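Local coordinates for FMN-dependent NADH:quinone oxidoreductase 1 (PDB 4M0C), which probably reduces quinones and cleaves the azo bond of aromatic azo compounds with NADH as electron donor, using one FMN per subunit of a homodimer, at residues S23-K28 and N201-V206; L102-F107 and V146-G151; G152-D157 and R186-A191. All coordinates share one frame; numbering follows the deposited sequence.

Contact 1 of 3, residues S23-K28 and N201-V206; sequences SIKVFK and NAYKEV. With FMN (flavin mononucleotide), chain C.
Val26 fits between Ala202 and Val206, spacing its two methyl branches along one side of helix 195-214. CG2 comes within 3.6 Å of Ala202 CB, while CG1 reaches CG1 of Val206 at 3.5 Å. A beta-branched valine suits this place because it fills two directions without a long flexible chain, and the small Ala202 lets the backbones approach, with the axes of the two six-residue segments 9.3 Å apart at closest approach and inclined by 36°. Tyr203 spans the partly exposed flank. From its CB, CG lies opposite the carbonyl carbon (chi1 -67°), which carries the ring across the flank of helix 22-37 toward Lys25 and Val26; CE1 sits 3.9 Å from Lys25 O and 4.0 Å from Val26 CA, both near the ring plane at its edge. In the flavodoxin-like fold these two helices cover one side of the parallel sheet, and Val26 and Val206 both pack on Ile147 of strand 143-150. At the tip of Tyr203, OH lies against the aliphatic part of Lys25, 3.7 Å from its CD, so the long lysine chain supplies methylenes while its charged end leads away. Near the start of helix 22-37, Ser23 N and OG donate to FMN O2P at 2.8 and 2.7 Å; a small hydroxyl residue adds a side-chain donor to its N-H, and Ser21 OG and Val22 N also hydrogen-bond FMN.

Contact 2 of 3, residues L102-F107 and V146-G151; sequences LPLHNF and VIQASG. With FMN (flavin mononucleotide), chain C.
The isoalloxazine of FMN lies beside the ends of both strands, with Leu104, which touches Ser150 across the contact, set against one face at the N3 rim of its pyrimidine ring: Leu104 CD2 is 3.7 Å from FMN N3. With CG opposite the backbone N (chi1 -179°), the leucine brings a branched apolar end to the flavin. The His105 imidazole meets the dimethylbenzene end from the same side, but tilted; Pro103 CG covers one face of this imidazole and the C7M methyl of FMN approaches the other. Phe107 presents a ring face to FMN O4, which stands 3.2 Å above the centre.

Leading up to the flavin, the strands pair in parallel. Leu102 N donates to Ile147 O, Ala149 N to Leu102 O, and Leu104 N to Ala149 O at 2.8 Å. Pro103, lacking an N-H, falls where this pair of strands needs none from it. On one face Leu102 CD2 packs on Val146 CG1; on the other the small Ala149 leaves room for the ribityl phosphate chain. Asn106 suits its left-handed backbone, and its ND2 is hydrogen-bonded to OD1 of Asp118 of the second subunit.

This is the flavodoxin-like site, at the C-terminal ends of the strands. Asn106 N donates almost straight to FMN N5 at 2.8 Å. Gly151 N reaches FMN N1 at 3.0 Å. Leu104 O accepts from FMN O2' at 2.7 Å. A backbone N-H at N5 suits the oxidised flavin, so the loop may tune the redox step as well as hold the ring.

Contact 3 of 3, residues G152-D157 and R186-A191; sequences GIYTND and RAQGTA. With FMN (flavin mononucleotide), chain C.
Gln188 reaches into the 152-157 loop and satisfies both ends of its amide there. OE1 accepts Tyr154 N at 2.8 Å in an almost straight hydrogen bond (N-H...O 175°), although the donor stands above the amide carbonyl plane; NE2 donates a hydrogen bond to Thr155 OG1 at 3.0 Å. The fit follows from CG standing between the backbone N and the carbonyl carbon (chi1 62°), after which the extended chain crosses Ile153 at about a right angle. Glutamine thus offers a donor and an acceptor to an irregular loop.

Gly152 O takes Gly189 N at 2.9 Å from above its carbonyl plane, and also Ser150 OG. At the positive phi of Gly189 a side chain would be jammed against the preceding carbonyl and would clash with Ile153, so glycine suits the place; Ile153 CG1 packs on its CA at 3.6 Å. Arg186 lends its CD to Thr155 CG2, but its charge is met by Glu164 through a salt bridge at NE. Thr190 OG1 is hydrogen-bonded to FMN O4' and also to Ser150 O.

Two further loop donors turn to the flavin of this flavodoxin-like site: Gly152 N is hydrogen-bonded to FMN O2 at 2.7 Å, and Tyr154 OH to the same oxygen, in plane at the tyrosine ring's edge. Together they could stabilise negative charge spreading over N1 and O2 when the flavin is reduced.

In the fold
Contact 2 is wholly buried and contact 1 largely so, whereas contact 3 is only partly covered at the rim of the sheet. Contacts 2 and 3 share it: strands 143-150 and 181-188 are neighbours, and Gln148 O and Ala187 N are probably hydrogen-bonded, 2.8 Å apart. Contact 1 instead joins two helices packed on one side of those strands, with Ala202 CB 3.9 Å from Ala187 CB. The chemistry follows the place: side-chain hydrocarbon between helices, main-chain bonds between strands, and a side-chain amide, with one main-chain bond, where an irregular loop meets a strand. All three meet at FMN, hydrogen-bonding the phosphate in contact 1 and ribityl and ring atoms in the others.

Contact 1 of 3, residues S23-K28 and N201-V206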
loop_
_atom_site.group_PDB
_atom_site.type_symbol
_atom_site.label_atom_id
_atom_site.label_comp_id
_atom_site.label_asym_id
_atom_site.label_seq_id
_atom_site.Cartn_x
_atom_site.Cartn_y
_atom_site.Cartn_z
ATOM N N SER A 23 10.300 -12.440 -10.485
ATOM C CA SER A 23 11.046 -11.284 -10.005
ATOM C C SER A 23 12.261 -11.672 -9.147
ATOM O O SER A 23 13.295 -11.005 -9.191
ATOM C CB SER A 23 10.125 -10.285 -9.293
ATOM O OG SER A 23 9.596 -10.820 -8.099
ATOM N N ILE A 24 12.154 -12.763 -8.392
ATOM C CA ILE A 24 13.322 -13.283 -7.679
ATOM C C ILE A 24 14.408 -13.848 -8.632
ATOM O O ILE A 24 15.589 -13.592 -8.423
ATOM C CB ILE A 24 12.919 -14.307 -6.594
ATOM C CG1 ILE A 24 12.079 -13.622 -5.508
ATOM C CG2 ILE A 24 14.144 -14.951 -5.963
ATOM C CD1 ILE A 24 11.328 -14.609 -4.596
ATOM N N LYS A 25 14.020 -14.602 -9.667
ATOM C CA LYS A 25 14.986 -15.037 -10.703
ATOM C C LYS A 25 15.728 -13.853 -11.333
ATOM O O LYS A 25 16.960 -13.852 -11.454
ATOM C CB LYS A 25 14.280 -15.778 -11.839
ATOM C CG LYS A 25 13.919 -17.228 -11.551
ATOM C CD LYS A 25 13.416 -17.893 -12.823
ATOM C CE LYS A 25 13.229 -19.378 -12.628
ATOM N NZ LYS A 25 11.812 -19.779 -12.861
ATOM N N VAL A 26 14.957 -12.866 -11.776
ATOM C CA VAL A 26 15.523 -11.659 -12.372
ATOM C C VAL A 26 16.471 -10.966 -11.374
ATOM O O VAL A 26 17.596 -10.618 -11.717
ATOM C CB VAL A 26 14.416 -10.712 -12.868
ATOM C CG1 VAL A 26 15.011 -9.384 -13.348
ATOM C CG2 VAL A 26 13.589 -11.393 -13.979
ATOM N N PHE A 27 16.039 -10.805 -10.135
ATOM C CA PHE A 27 16.916 -10.231 -9.128
ATOM C C PHE A 27 18.198 -11.058 -8.935
ATOM O O PHE A 27 19.304 -10.511 -8.839
ATOM C CB PHE A 27 16.185 -10.089 -7.791
ATOM C CG PHE A 27 17.113 -9.946 -6.630
ATOM C CD1 PHE A 27 17.903 -8.818 -6.500
ATOM C CD2 PHE A 27 17.223 -10.955 -5.689
ATOM C CE1 PHE A 27 18.777 -8.690 -5.432
ATOM C CE2 PHE A 27 18.099 -10.837 -4.620
ATOM C CZ PHE A 27 18.876 -9.705 -4.492
ATOM N N LYS A 28 18.064 -12.376 -8.863
ATOM C CA LYS A 28 19.242 -13.203 -8.626
ATOM C C LYS A 28 20.213 -13.100 -9.794
ATOM O O LYS A 28 21.425 -13.114 -9.603
ATOM C CB LYS A 28 18.852 -14.653 -8.348
ATOM C CG LYS A 28 18.268 -14.839 -6.947
ATOM C CD LYS A 28 18.155 -16.317 -6.584
ATOM C CE LYS A 28 17.690 -16.493 -5.137
ATOM N NZ LYS A 28 17.400 -17.920 -4.792
ATOM N N ASN A 201 14.259 -10.993 -21.765
ATOM C CA ASN A 201 14.265 -9.532 -21.800
ATOM C C ASN A 201 14.599 -8.908 -20.453
ATOM O O ASN A 201 15.327 -7.916 -20.397
ATOM C CB ASN A 201 12.965 -8.970 -22.384
ATOM C CG ASN A 201 12.897 -9.120 -23.907
ATOM O OD1 ASN A 201 13.923 -9.065 -24.609
ATOM N ND2 ASN A 201 11.686 -9.314 -24.424
ATOM N N ALA A 202 14.103 -9.497 -19.367
ATOM C CA ALA A 202 14.417 -8.963 -18.045
ATOM C C ALA A 202 15.867 -9.251 -17.646
ATOM O O ALA A 202 16.507 -8.406 -17.017
ATOM C CB ALA A 202 13.437 -9.474 -16.976
ATOM N N TYR A 203 16.389 -10.426 -18.002
ATOM C CA TYR A 203 17.793 -10.727 -17.719
ATOM C C TYR A 203 18.721 -9.749 -18.433
ATOM O O TYR A 203 19.694 -9.273 -17.854
ATOM C CB TYR A 203 18.169 -12.141 -18.168
ATOM C CG TYR A 203 17.490 -13.251 -17.400
ATOM C CD1 TYR A 203 17.145 -13.088 -16.063
ATOM C CD2 TYR A 203 17.202 -14.472 -18.016
ATOM C CE1 TYR A 203 16.527 -14.106 -15.357
ATOM C CE2 TYR A 203 16.576 -15.500 -17.318
ATOM C CZ TYR A 203 16.244 -15.308 -15.985
ATOM O OH TYR A 203 15.628 -16.318 -15.272
ATOM N N LYS A 204 18.431 -9.494 -19.707
ATOM C CA LYS A 204 19.189 -8.541 -20.500
ATOM C C LYS A 204 19.166 -7.157 -19.817
ATOM O O LYS A 204 20.215 -6.553 -19.566
ATOM C CB LYS A 204 18.623 -8.492 -21.922
ATOM C CG LYS A 204 19.424 -7.676 -22.923
ATOM C CD LYS A 204 18.750 -7.703 -24.300
ATOM C CE LYS A 204 17.353 -7.082 -24.257
ATOM N NZ LYS A 204 16.667 -7.160 -25.587
ATOM N N GLU A 205 17.979 -6.675 -19.470
ATOM C CA GLU A 205 17.872 -5.379 -18.803
ATOM C C GLU A 205 18.628 -5.287 -17.463
ATOM O O GLU A 205 19.387 -4.343 -17.265
ATOM C CB GLU A 205 16.401 -4.949 -18.660
ATOM C CG GLU A 205 15.742 -4.546 -19.995
ATOM C CD GLU A 205 14.244 -4.260 -19.862
ATOM O OE1 GLU A 205 13.487 -4.619 -20.790
ATOM O OE2 GLU A 205 13.821 -3.667 -18.842
ATOM N N VAL A 206 18.458 -6.239 -16.543
ATOM C CA VAL A 206 19.216 -6.128 -15.279
ATOM C C VAL A 206 20.729 -6.334 -15.455
ATOM O O VAL A 206 21.514 -5.891 -14.612
ATOM C CB VAL A 206 18.686 -7.049 -14.141
ATOM C CG1 VAL A 206 17.273 -6.687 -13.780
ATOM C CG2 VAL A 206 18.805 -8.553 -14.531
HETATM N N1 FMN C . -0.497 -8.913 -12.435
HETATM C C2 FMN C . -0.753 -7.654 -12.945
HETATM O O2 FMN C . -0.273 -7.341 -14.043
HETATM N N3 FMN C . -1.540 -6.751 -12.230
HETATM C C4 FMN C . -2.063 -7.111 -11.000
HETATM O O4 FMN C . -2.751 -6.310 -10.358
HETATM C C4A FMN C . -1.810 -8.386 -10.489
HETATM N N5 FMN C . -2.333 -8.781 -9.269
HETATM C C5A FMN C . -2.059 -10.047 -8.772
HETATM C C6 FMN C . -2.572 -10.439 -7.536
HETATM C C7 FMN C . -2.297 -11.708 -7.035
HETATM C C7M FMN C . -2.865 -12.103 -5.698
HETATM C C8 FMN C . -1.505 -12.599 -7.757
HETATM C C8M FMN C . -1.217 -13.971 -7.209
HETATM C C9 FMN C . -0.995 -12.213 -8.995
HETATM C C9A FMN C . -1.264 -10.932 -9.500
HETATM N N10 FMN C . -0.758 -10.536 -10.728
HETATM C C10 FMN C . -1.025 -9.279 -11.215
HETATM C "C1'" FMN C . 0.112 -11.451 -11.545
HETATM C "C2'" FMN C . 1.552 -11.363 -11.032
HETATM O "O2'" FMN C . 2.044 -10.030 -11.059
HETATM C "C3'" FMN C . 2.433 -12.239 -11.902
HETATM O "O3'" FMN C . 2.081 -13.585 -11.660
HETATM C "C4'" FMN C . 3.902 -12.024 -11.582
HETATM O "O4'" FMN C . 4.681 -12.819 -12.455
HETATM C "C5'" FMN C . 4.231 -12.429 -10.149
HETATM O "O5'" FMN C . 5.605 -12.186 -9.926
HETATM P P FMN C . 6.533 -13.312 -9.250
HETATM O O1P FMN C . 6.612 -14.447 -10.234
HETATM O O2P FMN C . 7.917 -12.739 -8.988
HETATM O O3P FMN C . 5.885 -13.782 -7.969
#

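Contact 2 of 3, residues L102-F107 and V146-G151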
loop_
_atom_site.group_PDB
_atom_site.type_symbol
_atom_site.label_atom_id
_atom_site.label_comp_id
_atom_site.label_asym_id
_atom_site.label_seq_id
_atom_site.Cartn_x
_atom_site.Cartn_y
_atom_site.Cartn_z
ATOM N N LEU A 102 9.871 -6.643 -6.338
ATOM C CA LEU A 102 8.475 -6.876 -5.979
ATOM C C LEU A 102 7.701 -7.577 -7.086
ATOM O O LEU A 102 7.981 -7.381 -8.268
ATOM C CB LEU A 102 7.777 -5.558 -5.627
ATOM C CG LEU A 102 7.437 -4.584 -6.763
ATOM C CD1 LEU A 102 6.357 -3.604 -6.329
ATOM C CD2 LEU A 102 8.666 -3.811 -7.183
ATOM N N PRO A 103 6.722 -8.405 -6.699
ATOM C CA PRO A 103 5.709 -8.872 -7.650
ATOM C C PRO A 103 4.612 -7.810 -7.693
ATOM O O PRO A 103 4.459 -7.061 -6.725
ATOM C CB PRO A 103 5.180 -10.142 -6.983
ATOM C CG PRO A 103 5.291 -9.847 -5.511
ATOM C CD PRO A 103 6.499 -8.936 -5.338
ATOM N N LEU A 104 3.870 -7.708 -8.787
ATOM C CA LEU A 104 2.769 -6.757 -8.785
ATOM C C LEU A 104 1.518 -7.501 -8.385
ATOM O O LEU A 104 1.038 -8.372 -9.121
ATOM C CB LEU A 104 2.580 -6.080 -10.150
ATOM C CG LEU A 104 1.431 -5.050 -10.136
ATOM C CD1 LEU A 104 1.651 -3.956 -9.067
ATOM C CD2 LEU A 104 1.224 -4.425 -11.513
ATOM N N HIS A 105 0.995 -7.167 -7.208
ATOM C CA HIS A 105 -0.248 -7.753 -6.731
ATOM C C HIS A 105 -1.300 -6.646 -6.563
ATOM O O HIS A 105 -1.153 -5.776 -5.705
ATOM C CB HIS A 105 -0.026 -8.450 -5.386
ATOM C CG HIS A 105 0.820 -9.684 -5.470
ATOM N ND1 HIS A 105 1.473 -10.209 -4.373
ATOM C CD2 HIS A 105 1.095 -10.518 -6.506
ATOM C CE1 HIS A 105 2.131 -11.298 -4.736
ATOM N NE2 HIS A 105 1.914 -11.513 -6.021
ATOM N N ASN A 106 -2.345 -6.689 -7.383
ATOM C CA ASN A 106 -3.457 -5.743 -7.288
ATOM C C ASN A 106 -3.040 -4.273 -7.435
ATOM O O ASN A 106 -3.486 -3.411 -6.670
ATOM C CB ASN A 106 -4.247 -5.976 -5.991
ATOM C CG ASN A 106 -4.891 -7.340 -5.961
ATOM O OD1 ASN A 106 -5.601 -7.714 -6.901
ATOM N ND2 ASN A 106 -4.630 -8.110 -4.897
ATOM N N PHE A 107 -2.173 -4.016 -8.414
ATOM C CA PHE A 107 -1.924 -2.671 -8.931
ATOM C C PHE A 107 -1.351 -1.680 -7.928
ATOM O O PHE A 107 -1.512 -0.470 -8.109
ATOM C CB PHE A 107 -3.200 -2.083 -9.555
ATOM C CG PHE A 107 -3.829 -2.973 -10.599
ATOM C CD1 PHE A 107 -3.272 -3.090 -11.866
ATOM C CD2 PHE A 107 -4.972 -3.697 -10.312
ATOM C CE1 PHE A 107 -3.859 -3.914 -12.833
ATOM C CE2 PHE A 107 -5.561 -4.524 -11.276
ATOM C CZ PHE A 107 -5.006 -4.628 -12.528
ATOM N N VAL A 146 14.324 -0.622 -9.608
ATOM C CA VAL A 146 13.158 -1.393 -9.184
ATOM C C VAL A 146 12.995 -2.587 -10.138
ATOM O O VAL A 146 13.021 -2.420 -11.358
ATOM C CB VAL A 146 11.883 -0.517 -9.161
ATOM C CG1 VAL A 146 10.639 -1.379 -8.905
ATOM C CG2 VAL A 146 12.013 0.609 -8.097
ATOM N N ILE A 147 12.876 -3.790 -9.586
ATOM C CA ILE A 147 12.601 -4.976 -10.398
ATOM C C ILE A 147 11.193 -5.460 -10.063
ATOM O O ILE A 147 10.926 -5.890 -8.935
ATOM C CB ILE A 147 13.597 -6.101 -10.118
ATOM C CG1 ILE A 147 15.011 -5.663 -10.534
ATOM C CG2 ILE A 147 13.181 -7.418 -10.855
ATOM C CD1 ILE A 147 16.102 -6.653 -10.077
ATOM N N GLN A 148 10.292 -5.361 -11.038
ATOM C CA GLN A 148 8.883 -5.690 -10.820
ATOM C C GLN A 148 8.405 -6.693 -11.853
ATOM O O GLN A 148 8.525 -6.452 -13.056
ATOM C CB GLN A 148 8.028 -4.423 -10.938
ATOM C CG GLN A 148 6.510 -4.676 -10.890
ATOM C CD GLN A 148 5.705 -3.421 -11.209
ATOM O OE1 GLN A 148 5.456 -2.601 -10.331
ATOM N NE2 GLN A 148 5.299 -3.270 -12.473
ATOM N N ALA A 149 7.845 -7.811 -11.392
ATOM C CA ALA A 149 7.223 -8.767 -12.298
ATOM C C ALA A 149 5.722 -8.523 -12.259
ATOM O O ALA A 149 5.168 -8.200 -11.207
ATOM C CB ALA A 149 7.541 -10.194 -11.890
ATOM N N SER A 150 5.064 -8.679 -13.406
ATOM C CA SER A 150 3.626 -8.435 -13.497
ATOM C C SER A 150 2.990 -9.351 -14.541
ATOM O O SER A 150 3.637 -9.725 -15.519
ATOM C CB SER A 150 3.374 -6.966 -13.848
ATOM O OG SER A 150 3.829 -6.674 -15.168
ATOM N N GLY A 151 1.733 -9.725 -14.333
ATOM C CA GLY A 151 1.028 -10.551 -15.296
ATOM C C GLY A 151 0.713 -9.764 -16.556
ATOM O O GLY A 151 0.809 -10.284 -17.677
HETATM N N1 FMN C . -0.497 -8.913 -12.435
HETATM C C2 FMN C . -0.753 -7.654 -12.945
HETATM O O2 FMN C . -0.273 -7.341 -14.043
HETATM N N3 FMN C . -1.540 -6.751 -12.230
HETATM C C4 FMN C . -2.063 -7.111 -11.000
HETATM O O4 FMN C . -2.751 -6.310 -10.358
HETATM C C4A FMN C . -1.810 -8.386 -10.489
HETATM N N5 FMN C . -2.333 -8.781 -9.269
HETATM C C5A FMN C . -2.059 -10.047 -8.772
HETATM C C6 FMN C . -2.572 -10.439 -7.536
HETATM C C7 FMN C . -2.297 -11.708 -7.035
HETATM C C7M FMN C . -2.865 -12.103 -5.698
HETATM C C8 FMN C . -1.505 -12.599 -7.757
HETATM C C8M FMN C . -1.217 -13.971 -7.209
HETATM C C9 FMN C . -0.995 -12.213 -8.995
HETATM C C9A FMN C . -1.264 -10.932 -9.500
HETATM N N10 FMN C . -0.758 -10.536 -10.728
HETATM C C10 FMN C . -1.025 -9.279 -11.215
HETATM C "C1'" FMN C . 0.112 -11.451 -11.545
HETATM C "C2'" FMN C . 1.552 -11.363 -11.032
HETATM O "O2'" FMN C . 2.044 -10.030 -11.059
HETATM C "C3'" FMN C . 2.433 -12.239 -11.902
HETATM O "O3'" FMN C . 2.081 -13.585 -11.660
HETATM C "C4'" FMN C . 3.902 -12.024 -11.582
HETATM O "O4'" FMN C . 4.681 -12.819 -12.455
HETATM C "C5'" FMN C . 4.231 -12.429 -10.149
HETATM O "O5'" FMN C . 5.605 -12.186 -9.926
HETATM P P FMN C . 6.533 -13.312 -9.250
HETATM O O1P FMN C . 6.612 -14.447 -10.234
HETATM O O2P FMN C . 7.917 -12.739 -8.988
HETATM O O3P FMN C . 5.885 -13.782 -7.969
#

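Contact 3 of 3, residues G152-D157 and R186-A191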
loop_
_atom_site.group_PDB
_atom_site.type_symbol
_atom_site.label_atom_id
_atom_site.label_comp_id
_atom_site.label_asym_id
_atom_site.label_seq_id
_atom_site.Cartn_x
_atom_site.Cartn_y
_atom_site.Cartn_z
ATOM N N GLY A 152 0.339 -8.501 -16.380
ATOM C CA GLY A 152 -0.035 -7.672 -17.516
ATOM C C GLY A 152 1.118 -6.858 -18.085
ATOM O O GLY A 152 2.244 -6.904 -17.578
ATOM N N ILE A 153 0.832 -6.109 -19.147
ATOM C CA ILE A 153 1.825 -5.236 -19.771
ATOM C C ILE A 153 1.456 -3.761 -19.544
ATOM O O ILE A 153 0.324 -3.347 -19.812
ATOM C CB ILE A 153 1.970 -5.561 -21.284
ATOM C CG1 ILE A 153 2.532 -6.981 -21.461
ATOM C CG2 ILE A 153 2.858 -4.541 -21.968
ATOM C CD1 ILE A 153 2.382 -7.554 -22.863
ATOM N N TYR A 154 2.410 -2.973 -19.048
ATOM C CA TYR A 154 2.136 -1.600 -18.615
ATOM C C TYR A 154 2.770 -0.504 -19.460
ATOM O O TYR A 154 2.751 0.667 -19.086
ATOM C CB TYR A 154 2.514 -1.442 -17.139
ATOM C CG TYR A 154 1.651 -2.342 -16.302
ATOM C CD1 TYR A 154 0.443 -1.890 -15.792
ATOM C CD2 TYR A 154 2.005 -3.669 -16.085
ATOM C CE1 TYR A 154 -0.372 -2.723 -15.051
ATOM C CE2 TYR A 154 1.195 -4.510 -15.351
ATOM C CZ TYR A 154 0.011 -4.031 -14.841
ATOM O OH TYR A 154 -0.803 -4.862 -14.120
ATOM N N THR A 155 3.296 -0.881 -20.617
ATOM C CA THR A 155 3.991 0.072 -21.476
ATOM C C THR A 155 3.277 0.328 -22.797
ATOM O O THR A 155 3.891 0.816 -23.742
ATOM C CB THR A 155 5.437 -0.380 -21.779
ATOM O OG1 THR A 155 5.417 -1.677 -22.391
ATOM C CG2 THR A 155 6.268 -0.418 -20.496
ATOM N N ASN A 156 1.989 0.007 -22.859
ATOM C CA ASN A 156 1.204 0.247 -24.073
ATOM C C ASN A 156 0.326 1.486 -23.966
ATOM O O ASN A 156 -0.589 1.660 -24.773
ATOM C CB ASN A 156 0.307 -0.951 -24.394
ATOM C CG ASN A 156 1.090 -2.182 -24.806
ATOM O OD1 ASN A 156 2.097 -2.088 -25.514
ATOM N ND2 ASN A 156 0.621 -3.355 -24.372
ATOM N N ASP A 157 0.599 2.321 -22.962
ATOM C CA ASP A 157 -0.171 3.546 -22.694
ATOM C C ASP A 157 -1.689 3.368 -22.799
ATOM O O ASP A 157 -2.343 3.966 -23.656
ATOM C CB ASP A 157 0.315 4.710 -23.568
ATOM C CG ASP A 157 1.731 5.147 -23.216
ATOM O OD1 ASP A 157 2.224 4.753 -22.131
ATOM O OD2 ASP A 157 2.348 5.886 -24.018
ATOM N N ARG A 186 10.707 -3.929 -15.844
ATOM C CA ARG A 186 9.421 -4.615 -15.727
ATOM C C ARG A 186 9.506 -5.983 -16.396
ATOM O O ARG A 186 9.549 -6.076 -17.615
ATOM C CB ARG A 186 8.305 -3.801 -16.392
ATOM C CG ARG A 186 8.042 -2.424 -15.802
ATOM C CD ARG A 186 7.132 -1.635 -16.742
ATOM N NE ARG A 186 6.610 -0.413 -16.145
ATOM C CZ ARG A 186 7.105 0.803 -16.364
ATOM N NH1 ARG A 186 8.148 0.972 -17.168
ATOM N NH2 ARG A 186 6.560 1.854 -15.764
ATOM N N ALA A 187 9.545 -7.046 -15.603
ATOM C CA ALA A 187 9.402 -8.390 -16.158
ATOM C C ALA A 187 7.898 -8.574 -16.346
ATOM O O ALA A 187 7.233 -9.234 -15.530
ATOM C CB ALA A 187 9.964 -9.433 -15.196
ATOM N N GLN A 188 7.363 -7.973 -17.409
ATOM C CA GLN A 188 5.916 -7.831 -17.558
ATOM C C GLN A 188 5.314 -8.787 -18.598
ATOM O O GLN A 188 6.007 -9.279 -19.498
ATOM C CB GLN A 188 5.581 -6.389 -17.941
ATOM C CG GLN A 188 6.196 -5.974 -19.287
ATOM C CD GLN A 188 5.838 -4.555 -19.662
ATOM O OE1 GLN A 188 5.069 -3.901 -18.959
ATOM N NE2 GLN A 188 6.394 -4.064 -20.767
ATOM N N GLY A 189 4.016 -9.050 -18.468
ATOM C CA GLY A 189 3.324 -9.899 -19.418
ATOM C C GLY A 189 3.487 -11.376 -19.129
ATOM O O GLY A 189 3.337 -12.202 -20.029
ATOM N N THR A 190 3.781 -11.722 -17.878
ATOM C CA THR A 190 3.928 -13.135 -17.518
ATOM C C THR A 190 2.655 -13.939 -17.786
ATOM O O THR A 190 2.714 -15.149 -17.953
ATOM C CB THR A 190 4.413 -13.335 -16.056
ATOM O OG1 THR A 190 3.451 -12.809 -15.131
ATOM C CG2 THR A 190 5.764 -12.642 -15.840
ATOM N N ALA A 191 1.508 -13.268 -17.847
ATOM C CA ALA A 191 0.244 -13.960 -18.121
ATOM C C ALA A 191 -0.120 -13.972 -19.616
ATOM O O ALA A 191 -1.123 -14.574 -20.028
ATOM C CB ALA A 191 -0.881 -13.346 -17.298
HETATM N N1 FMN C . -0.497 -8.913 -12.435
HETATM C C2 FMN C . -0.753 -7.654 -12.945
HETATM O O2 FMN C . -0.273 -7.341 -14.043
HETATM N N3 FMN C . -1.540 -6.751 -12.230
HETATM C C4 FMN C . -2.063 -7.111 -11.000
HETATM O O4 FMN C . -2.751 -6.310 -10.358
HETATM C C4A FMN C . -1.810 -8.386 -10.489
HETATM N N5 FMN C . -2.333 -8.781 -9.269
HETATM C C5A FMN C . -2.059 -10.047 -8.772
HETATM C C6 FMN C . -2.572 -10.439 -7.536
HETATM C C7 FMN C . -2.297 -11.708 -7.035
HETATM C C7M FMN C . -2.865 -12.103 -5.698
HETATM C C8 FMN C . -1.505 -12.599 -7.757
HETATM C C8M FMN C . -1.217 -13.971 -7.209
HETATM C C9 FMN C . -0.995 -12.213 -8.995
HETATM C C9A FMN C . -1.264 -10.932 -9.500
HETATM N N10 FMN C . -0.758 -10.536 -10.728
HETATM C C10 FMN C . -1.025 -9.279 -11.215
HETATM C "C1'" FMN C . 0.112 -11.451 -11.545
HETATM C "C2'" FMN C . 1.552 -11.363 -11.032
HETATM O "O2'" FMN C . 2.044 -10.030 -11.059
HETATM C "C3'" FMN C . 2.433 -12.239 -11.902
HETATM O "O3'" FMN C . 2.081 -13.585 -11.660
HETATM C "C4'" FMN C . 3.902 -12.024 -11.582
HETATM O "O4'" FMN C . 4.681 -12.819 -12.455
HETATM C "C5'" FMN C . 4.231 -12.429 -10.149
HETATM O "O5'" FMN C . 5.605 -12.186 -9.926
HETATM P P FMN C . 6.533 -13.312 -9.250
HETATM O O1P FMN C . 6.612 -14.447 -10.234
HETATM O O2P FMN C . 7.917 -12.739 -8.988
HETATM O O3P FMN C . 5.885 -13.782 -7.969
#